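Local coordinates for protein pectate lyase 1 (Juniperus ashei, PDB 1PXZ) that acts as a weak, calcium-dependent pectate lyase that cleaves galacturonan chains by elimination, and is a major cedar pollen allergen built on a parallel beta-helix, at residues C126-G132 / V145-D151; S167-D173 / H191-H195. All coordinates share one frame; numbering follows the deposited sequence.

Both contacts belong to the parallel beta-helix, with centres about 17 Å apart. Contact 2 pairs strands of successive coils: one face packs leucine and phenylalanine into the interior, the other carries serines, a histidine and a phenylalanine. Contact 1 lies farther out, where two loop segments run antiparallel at the base of an excursion that holds the hairpin of strands 132-137 and 141-145; backbone, serine and water bonds dominate there. The two meet where Gly150 N bonds Asp173 OD2 and Ser172 N bonds Cys126 O. That junction brings Asp149 of contact 1 close to Asp173 of contact 2, both probable calcium ligands, as in related lyases.

Contact 1: residues C126-G132 / V145-D151; sequences CNTSVLG and VHAQDGD
Cys126 starts the contact by setting its CB 3.9 Å from Asp151 O, while its SG is disulfide-bonded to Cys107. At Asn127 the two chains pass closely, the carbonyl carbon of Asn127 lying 3.6 Å from Gly150 CA, an approach that the bare CA of the glycine allows. Here the second chain bends through an inverse gamma turn with Gly150 at its middle and a weak bond from Asp151 N to Asp149 O. A water lies within hydrogen-bonding distance of both Asn127 O and Asp149 O. Thr128 approaches Gln148 O with both its CA-H and its CG2 methyl. The same oxygen accepts the straighter bond from Ser129 N, 3.0 Å long, with 162° at the hydrogen and the donor in the carbonyl plane. Ser129 then answers with its side chain: chi1 of 68° tucks OG between its own backbone N and carbonyl carbon, where OG accepts the N-H of Gln148, 2.9 Å from N. Ser129 OG also donates a hydrogen bond to a second water, 2.6 Å away, and this water in turn donates to Val130 O and His146 O. Ser129 O meets the methyl of Ala147. Farther on, Leu131 reaches across with one branch, laying CD1 3.5 Å from Val145 O and beside His146 CA. Gly132 finishes the run as an antiparallel hydrogen-bonded pair with Val145, lopsided because Val145 N to Gly132 O is 2.8 Å and the return bond from Gly132 N to Val145 O is a weak 3.4 Å. The contact at the neck of the excursion is thus mostly backbone, with one serine hydroxyl and bridging water adding to it. Asp149 turns its CB away from 126-132, and its side chain comes close to that of Asp173; both are probable calcium ligands.

Contact 2: residues S167-D173 / H191-H195; sequences SLSDCSD and HFFNH
Strands 167-169 and 191-193 run parallel, their axes 4.9 Å apart at closest approach and inclined by 15°, held by Leu168 N to His191 O at 2.9 Å and Phe193 N to Leu168 O at 3.1 Å. On the interior face Leu168 and Phe192 lie side by side, CD1 of the leucine 3.6 Å from CE2 of the ring; Phe222 of the next coil meets the Phe192 ring nearly parallel. On the other face a CH-pi contact sets Ser169 CB 3.5 Å above the centroid of the Phe193 ring. A chi1 of 64° places CG of Phe193 between the backbone N and carbonyl carbon, and the ring leans toward 167-169, while its CD1 lies over the His191 imidazole. Water joins Ser167 OG to His191 ND1, and His191 NE2 reaches Gly223 O. Beyond the strands Asp170 and Asn194 both take the left-handed helical conformation, the same turn repeated one coil on, and Asp170 N bonds Asn194 O weakly. The buried His195 ring sets its edge against backbone atoms of Asp170, Cys171 and Asp173. Apolar packing on the interior face and ring contacts on the other thus join two successive coils, the first of which carries Asp173, probably a calcium ligand.

Contact 1: residues C126-G132 / V145-D151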
ATOM      1  N   CYS A 126       7.948  12.816  -1.750  1.00 12.17           N
ATOM      2  CA  CYS A 126       8.823  12.339  -0.691  1.00 10.30           C
ATOM      3  C   CYS A 126      10.268  12.308  -1.165  1.00 15.87           C
ATOM      4  O   CYS A 126      10.569  12.005  -2.319  1.00 18.07           O
ATOM      5  CB  CYS A 126       8.422  10.934  -0.208  1.00 14.62           C
ATOM      6  SG  CYS A 126       6.688  10.881   0.324  1.00 19.44           S
ATOM      7  N   ASN A 127      11.189  12.614  -0.271  1.00 17.00           N
ATOM      8  CA  ASN A 127      12.580  12.751  -0.687  1.00 17.86           C
ATOM      9  C   ASN A 127      13.543  12.005   0.208  1.00 15.13           C
ATOM     10  O   ASN A 127      13.170  11.695   1.333  1.00 20.39           O
ATOM     11  CB  ASN A 127      12.958  14.241  -0.640  1.00 25.45           C
ATOM     12  CG  ASN A 127      14.232  14.504  -1.415  1.00 34.79           C
ATOM     13  OD1 ASN A 127      15.203  15.025  -0.868  1.00 71.76           O
ATOM     14  ND2 ASN A 127      14.196  14.139  -2.689  1.00 35.62           N
ATOM     15  N   THR A 128      14.737  11.750  -0.299  1.00 21.91           N
ATOM     16  CA  THR A 128      15.797  11.106   0.467  1.00 20.45           C
ATOM     17  C   THR A 128      16.019  11.815   1.798  1.00 20.39           C
ATOM     18  O   THR A 128      16.058  13.040   1.900  1.00 20.54           O
ATOM     19  CB  THR A 128      17.123  11.087  -0.313  1.00 23.89           C
ATOM     20  OG1 THR A 128      16.935  10.263  -1.475  1.00 31.74           O
ATOM     21  CG2 THR A 128      18.227  10.452   0.527  1.00 23.03           C
ATOM     22  N   SER A 129      16.154  11.024   2.869  1.00 19.49           N
ATOM     23  CA  SER A 129      16.360  11.740   4.137  1.00 16.51           C
ATOM     24  C   SER A 129      17.846  11.828   4.441  1.00 18.83           C
ATOM     25  O   SER A 129      18.684  11.175   3.816  1.00 20.21           O
ATOM     26  CB  SER A 129      15.617  11.022   5.262  1.00 14.80           C
ATOM     27  OG  SER A 129      16.244   9.754   5.499  1.00 25.90           O
ATOM     28  N   VAL A 130      18.163  12.637   5.443  1.00 27.61           N
ATOM     29  CA  VAL A 130      19.522  12.765   5.945  1.00 27.17           C
ATOM     30  C   VAL A 130      19.737  11.957   7.214  1.00 24.59           C
ATOM     31  O   VAL A 130      18.848  11.905   8.068  1.00 20.95           O
ATOM     32  CB  VAL A 130      19.817  14.247   6.243  1.00 35.71           C
ATOM     33  CG1 VAL A 130      21.175  14.391   6.898  1.00 43.11           C
ATOM     34  CG2 VAL A 130      19.706  15.020   4.937  1.00 43.91           C
ATOM     35  N   LEU A 131      20.890  11.318   7.311  1.00 25.27           N
ATOM     36  CA  LEU A 131      21.259  10.580   8.524  1.00 23.81           C
ATOM     37  C   LEU A 131      21.063  11.496   9.720  1.00 27.42           C
ATOM     38  O   LEU A 131      21.317  12.709   9.657  1.00 28.79           O
ATOM     39  CB  LEU A 131      22.689  10.113   8.368  1.00 33.55           C
ATOM     40  CG  LEU A 131      23.458   9.613   9.581  1.00 43.40           C
ATOM     41  CD1 LEU A 131      23.035   8.198   9.948  1.00 53.19           C
ATOM     42  CD2 LEU A 131      24.953   9.679   9.299  1.00 42.45           C
ATOM     43  N   GLY A 132      20.559  10.959  10.832  1.00 25.75           N
ATOM     44  CA  GLY A 132      20.281  11.841  11.964  1.00 25.07           C
ATOM     45  C   GLY A 132      19.509  11.124  13.061  1.00 23.67           C
ATOM     46  O   GLY A 132      19.051   9.999  12.851  1.00 20.46           O
ATOM     47  N   VAL A 145      19.065   7.199  12.722  1.00 24.29           N
ATOM     48  CA  VAL A 145      18.394   6.505  11.606  1.00 19.46           C
ATOM     49  C   VAL A 145      19.214   6.700  10.351  1.00 20.96           C
ATOM     50  O   VAL A 145      19.554   7.836  10.013  1.00 22.53           O
ATOM     51  CB  VAL A 145      16.972   7.058  11.433  1.00 27.09           C
ATOM     52  CG1 VAL A 145      16.355   6.622  10.113  1.00 37.88           C
ATOM     53  CG2 VAL A 145      16.100   6.610  12.602  1.00 24.37           C
ATOM     54  N   HIS A 146      19.602   5.675   9.607  1.00 31.71           N
ATOM     55  CA  HIS A 146      20.441   5.975   8.440  1.00 38.03           C
ATOM     56  C   HIS A 146      19.664   6.777   7.403  1.00 34.54           C
ATOM     57  O   HIS A 146      18.443   6.919   7.502  1.00 22.24           O
ATOM     58  CB  HIS A 146      20.976   4.681   7.833  1.00 52.31           C
ATOM     59  CG  HIS A 146      19.969   3.777   7.194  1.00 78.91           C
ATOM     60  ND1 HIS A 146      19.286   2.793   7.871  1.00 87.25           N
ATOM     61  CD2 HIS A 146      19.528   3.682   5.916  1.00 88.93           C
ATOM     62  CE1 HIS A 146      18.468   2.143   7.063  1.00 88.65           C
ATOM     63  NE2 HIS A 146      18.596   2.671   5.857  1.00 91.54           N
ATOM     64  N   ALA A 147      20.355   7.296   6.392  1.00 26.38           N
ATOM     65  CA  ALA A 147      19.689   7.935   5.264  1.00 34.29           C
ATOM     66  C   ALA A 147      18.694   7.003   4.587  1.00 29.91           C
ATOM     67  O   ALA A 147      19.055   5.872   4.245  1.00 22.55           O
ATOM     68  CB  ALA A 147      20.739   8.392   4.253  1.00 40.47           C
ATOM     69  N   GLN A 148      17.451   7.423   4.350  1.00 21.10           N
ATOM     70  CA  GLN A 148      16.495   6.480   3.762  1.00 17.33           C
ATOM     71  C   GLN A 148      16.003   6.915   2.382  1.00 21.30           C
ATOM     72  O   GLN A 148      15.922   8.092   2.080  1.00 19.86           O
ATOM     73  CB  GLN A 148      15.242   6.322   4.625  1.00 22.81           C
ATOM     74  CG  GLN A 148      15.464   6.072   6.100  1.00 26.56           C
ATOM     75  CD  GLN A 148      16.050   4.694   6.336  1.00 31.61           C
ATOM     76  OE1 GLN A 148      17.098   4.580   6.969  1.00 33.57           O
ATOM     77  NE2 GLN A 148      15.349   3.691   5.820  1.00 22.61           N
ATOM     78  N   ASP A 149      15.617   5.943   1.550  1.00 24.42           N
ATOM     79  CA  ASP A 149      15.012   6.257   0.258  1.00 31.41           C
ATOM     80  C   ASP A 149      13.769   7.128   0.431  1.00 28.10           C
ATOM     81  O   ASP A 149      13.087   7.053   1.446  1.00 19.68           O
ATOM     82  CB  ASP A 149      14.623   4.974  -0.479  1.00 28.04           C
ATOM     83  CG  ASP A 149      15.771   4.322  -1.223  1.00 46.22           C
ATOM     84  OD1 ASP A 149      16.936   4.734  -1.033  1.00 34.51           O
ATOM     85  OD2 ASP A 149      15.496   3.387  -2.011  1.00 86.18           O
ATOM     86  N   GLY A 150      13.468   7.930  -0.571  1.00 19.57           N
ATOM     87  CA  GLY A 150      12.280   8.750  -0.652  1.00 19.91           C
ATOM     88  C   GLY A 150      11.043   7.969  -1.065  1.00 14.28           C
ATOM     89  O   GLY A 150      10.434   8.247  -2.100  1.00 15.67           O
ATOM     90  N   ASP A 151      10.679   6.992  -0.244  1.00 15.24           N
ATOM     91  CA  ASP A 151       9.479   6.199  -0.445  1.00 16.82           C
ATOM     92  C   ASP A 151       8.310   6.837   0.284  1.00 14.12           C
ATOM     93  O   ASP A 151       8.501   7.380   1.378  1.00 16.13           O
ATOM     94  CB  ASP A 151       9.641   4.770   0.081  1.00 17.39           C
ATOM     95  CG  ASP A 151      10.750   3.986  -0.591  1.00 25.03           C
ATOM     96  OD1 ASP A 151      11.008   4.218  -1.786  1.00 21.21           O
ATOM     97  OD2 ASP A 151      11.382   3.143   0.077  1.00 37.97           O
TER
HETATM   98  O   HOH W   1      12.872   9.391   3.040  1.00 19.56           O
HETATM   99  O   HOH W   2      17.098   9.394   7.919  1.00 23.67           O

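Contact 2: residues S167-D173 / H191-H195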
ATOM      1  N   SER A 167      -3.886   8.804  -1.859  1.00  6.91           N
ATOM      2  CA  SER A 167      -3.457   9.314  -3.162  1.00  6.12           C
ATOM      3  C   SER A 167      -1.946   9.472  -3.174  1.00 11.97           C
ATOM      4  O   SER A 167      -1.402  10.314  -2.456  1.00  9.06           O
ATOM      5  CB  SER A 167      -4.169  10.648  -3.420  1.00 11.90           C
ATOM      6  OG  SER A 167      -5.531  10.368  -3.715  1.00 10.63           O
ATOM      7  N   LEU A 168      -1.236   8.654  -3.945  1.00  8.14           N
ATOM      8  CA  LEU A 168       0.205   8.506  -3.832  1.00  8.78           C
ATOM      9  C   LEU A 168       0.882   8.799  -5.166  1.00 12.51           C
ATOM     10  O   LEU A 168       0.540   8.104  -6.125  1.00  7.84           O
ATOM     11  CB  LEU A 168       0.547   7.072  -3.392  1.00  5.35           C
ATOM     12  CG  LEU A 168      -0.214   6.621  -2.131  1.00 10.78           C
ATOM     13  CD1 LEU A 168      -0.010   5.131  -1.893  1.00 12.84           C
ATOM     14  CD2 LEU A 168       0.216   7.418  -0.904  1.00  8.91           C
ATOM     15  N   SER A 169       1.786   9.777  -5.227  1.00  6.44           N
ATOM     16  CA  SER A 169       2.326  10.157  -6.530  1.00  7.64           C
ATOM     17  C   SER A 169       3.701  10.796  -6.383  1.00 15.69           C
ATOM     18  O   SER A 169       4.036  11.236  -5.286  1.00 12.00           O
ATOM     19  CB  SER A 169       1.383  11.144  -7.233  1.00 10.53           C
ATOM     20  OG  SER A 169       1.247  12.358  -6.487  1.00 12.86           O
ATOM     21  N   ASP A 170       4.472  10.828  -7.454  1.00 12.83           N
ATOM     22  CA  ASP A 170       5.639  11.670  -7.593  1.00  9.72           C
ATOM     23  C   ASP A 170       6.584  11.653  -6.413  1.00 16.18           C
ATOM     24  O   ASP A 170       6.871  12.719  -5.849  1.00 13.83           O
ATOM     25  CB  ASP A 170       5.121  13.113  -7.797  1.00 16.40           C
ATOM     26  CG  ASP A 170       6.222  14.079  -8.203  1.00 26.66           C
ATOM     27  OD1 ASP A 170       7.248  13.624  -8.753  1.00 18.01           O
ATOM     28  OD2 ASP A 170       6.038  15.285  -7.938  1.00 25.85           O
ATOM     29  N   CYS A 171       7.079  10.478  -6.033  1.00 10.75           N
ATOM     30  CA  CYS A 171       8.117  10.421  -5.010  1.00 12.71           C
ATOM     31  C   CYS A 171       9.468  10.114  -5.625  1.00 21.29           C
ATOM     32  O   CYS A 171       9.536   9.732  -6.797  1.00 16.14           O
ATOM     33  CB  CYS A 171       7.747   9.365  -3.947  1.00 10.14           C
ATOM     34  SG  CYS A 171       6.353  10.050  -2.990  1.00 15.16           S
ATOM     35  N   SER A 172      10.553  10.270  -4.855  1.00 10.94           N
ATOM     36  CA  SER A 172      11.850  10.078  -5.516  1.00 18.80           C
ATOM     37  C   SER A 172      12.127   8.604  -5.761  1.00 21.85           C
ATOM     38  O   SER A 172      12.754   8.282  -6.777  1.00 20.89           O
ATOM     39  CB  SER A 172      12.979  10.729  -4.710  1.00 21.47           C
ATOM     40  OG  SER A 172      13.073  10.133  -3.427  1.00 32.70           O
ATOM     41  N   ASP A 173      11.679   7.708  -4.888  1.00 16.88           N
ATOM     42  CA  ASP A 173      12.000   6.288  -5.108  1.00 16.70           C
ATOM     43  C   ASP A 173      10.731   5.479  -5.266  1.00 16.28           C
ATOM     44  O   ASP A 173      10.198   5.461  -6.380  1.00 20.27           O
ATOM     45  CB  ASP A 173      12.862   5.766  -3.957  1.00 19.62           C
ATOM     46  CG  ASP A 173      14.197   6.509  -3.980  1.00 36.18           C
ATOM     47  OD1 ASP A 173      15.036   6.144  -4.833  1.00 36.70           O
ATOM     48  OD2 ASP A 173      14.399   7.436  -3.170  1.00 54.23           O
ATOM     49  N   HIS A 191      -4.969   5.488  -5.081  1.00  5.99           N
ATOM     50  CA  HIS A 191      -4.737   5.984  -6.447  1.00  4.93           C
ATOM     51  C   HIS A 191      -3.236   6.215  -6.584  1.00  8.63           C
ATOM     52  O   HIS A 191      -2.725   7.060  -5.852  1.00  8.41           O
ATOM     53  CB  HIS A 191      -5.548   7.237  -6.718  1.00 11.67           C
ATOM     54  CG  HIS A 191      -5.404   7.804  -8.097  1.00  8.96           C
ATOM     55  ND1 HIS A 191      -5.747   9.110  -8.405  1.00 13.37           N
ATOM     56  CD2 HIS A 191      -4.958   7.238  -9.252  1.00  8.65           C
ATOM     57  CE1 HIS A 191      -5.511   9.325  -9.693  1.00 13.27           C
ATOM     58  NE2 HIS A 191      -5.035   8.206 -10.236  1.00 10.51           N
ATOM     59  N   PHE A 192      -2.552   5.462  -7.427  1.00  5.13           N
ATOM     60  CA  PHE A 192      -1.119   5.618  -7.663  1.00  9.23           C
ATOM     61  C   PHE A 192      -0.923   6.323  -8.996  1.00 13.71           C
ATOM     62  O   PHE A 192      -1.492   5.841  -9.992  1.00 10.22           O
ATOM     63  CB  PHE A 192      -0.403   4.270  -7.720  1.00  9.06           C
ATOM     64  CG  PHE A 192      -0.546   3.381  -6.511  1.00  6.71           C
ATOM     65  CD1 PHE A 192      -1.642   2.525  -6.434  1.00  5.96           C
ATOM     66  CD2 PHE A 192       0.381   3.407  -5.489  1.00  9.70           C
ATOM     67  CE1 PHE A 192      -1.805   1.699  -5.336  1.00  6.15           C
ATOM     68  CE2 PHE A 192       0.238   2.572  -4.388  1.00 10.23           C
ATOM     69  CZ  PHE A 192      -0.860   1.729  -4.319  1.00 10.21           C
ATOM     70  N   PHE A 193      -0.156   7.411  -9.061  1.00  8.10           N
ATOM     71  CA  PHE A 193      -0.077   8.109 -10.355  1.00  7.74           C
ATOM     72  C   PHE A 193       1.184   8.975 -10.448  1.00  9.53           C
ATOM     73  O   PHE A 193       1.808   9.281  -9.432  1.00  9.55           O
ATOM     74  CB  PHE A 193      -1.341   8.928 -10.618  1.00  7.12           C
ATOM     75  CG  PHE A 193      -1.578  10.072  -9.628  1.00  9.49           C
ATOM     76  CD1 PHE A 193      -2.195   9.838  -8.410  1.00 11.19           C
ATOM     77  CD2 PHE A 193      -1.197  11.369  -9.934  1.00 10.64           C
ATOM     78  CE1 PHE A 193      -2.431  10.878  -7.541  1.00 12.34           C
ATOM     79  CE2 PHE A 193      -1.407  12.427  -9.048  1.00 10.91           C
ATOM     80  CZ  PHE A 193      -2.021  12.169  -7.834  1.00  9.56           C
ATOM     81  N   ASN A 194       1.514   9.335 -11.694  1.00  6.42           N
ATOM     82  CA  ASN A 194       2.658  10.210 -11.968  1.00  9.07           C
ATOM     83  C   ASN A 194       3.897   9.772 -11.228  1.00 12.37           C
ATOM     84  O   ASN A 194       4.499  10.542 -10.469  1.00 12.36           O
ATOM     85  CB  ASN A 194       2.306  11.660 -11.595  1.00  8.78           C
ATOM     86  CG  ASN A 194       1.207  12.232 -12.477  1.00 21.93           C
ATOM     87  OD1 ASN A 194       0.724  11.630 -13.448  1.00 19.43           O
ATOM     88  ND2 ASN A 194       0.798  13.456 -12.118  1.00 25.21           N
ATOM     89  N   HIS A 195       4.310   8.522 -11.418  1.00  7.57           N
ATOM     90  CA  HIS A 195       5.389   7.960 -10.622  1.00  8.12           C
ATOM     91  C   HIS A 195       5.972   6.742 -11.333  1.00 11.26           C
ATOM     92  O   HIS A 195       5.149   5.964 -11.822  1.00 12.49           O
ATOM     93  CB  HIS A 195       4.872   7.545  -9.221  1.00 10.36           C
ATOM     94  CG  HIS A 195       6.008   7.120  -8.355  1.00 10.07           C
ATOM     95  ND1 HIS A 195       6.440   5.808  -8.227  1.00 14.43           N
ATOM     96  CD2 HIS A 195       6.841   7.874  -7.589  1.00  7.43           C
ATOM     97  CE1 HIS A 195       7.489   5.778  -7.411  1.00  7.76           C
ATOM     98  NE2 HIS A 195       7.741   7.017  -7.017  1.00 12.56           N
TER
HETATM   99  O   HOH W   3      -6.445  10.744  -6.223  1.00 22.81           O
HETATM  100  O   HOH W   4       6.108  12.865 -11.369  1.00 55.66           O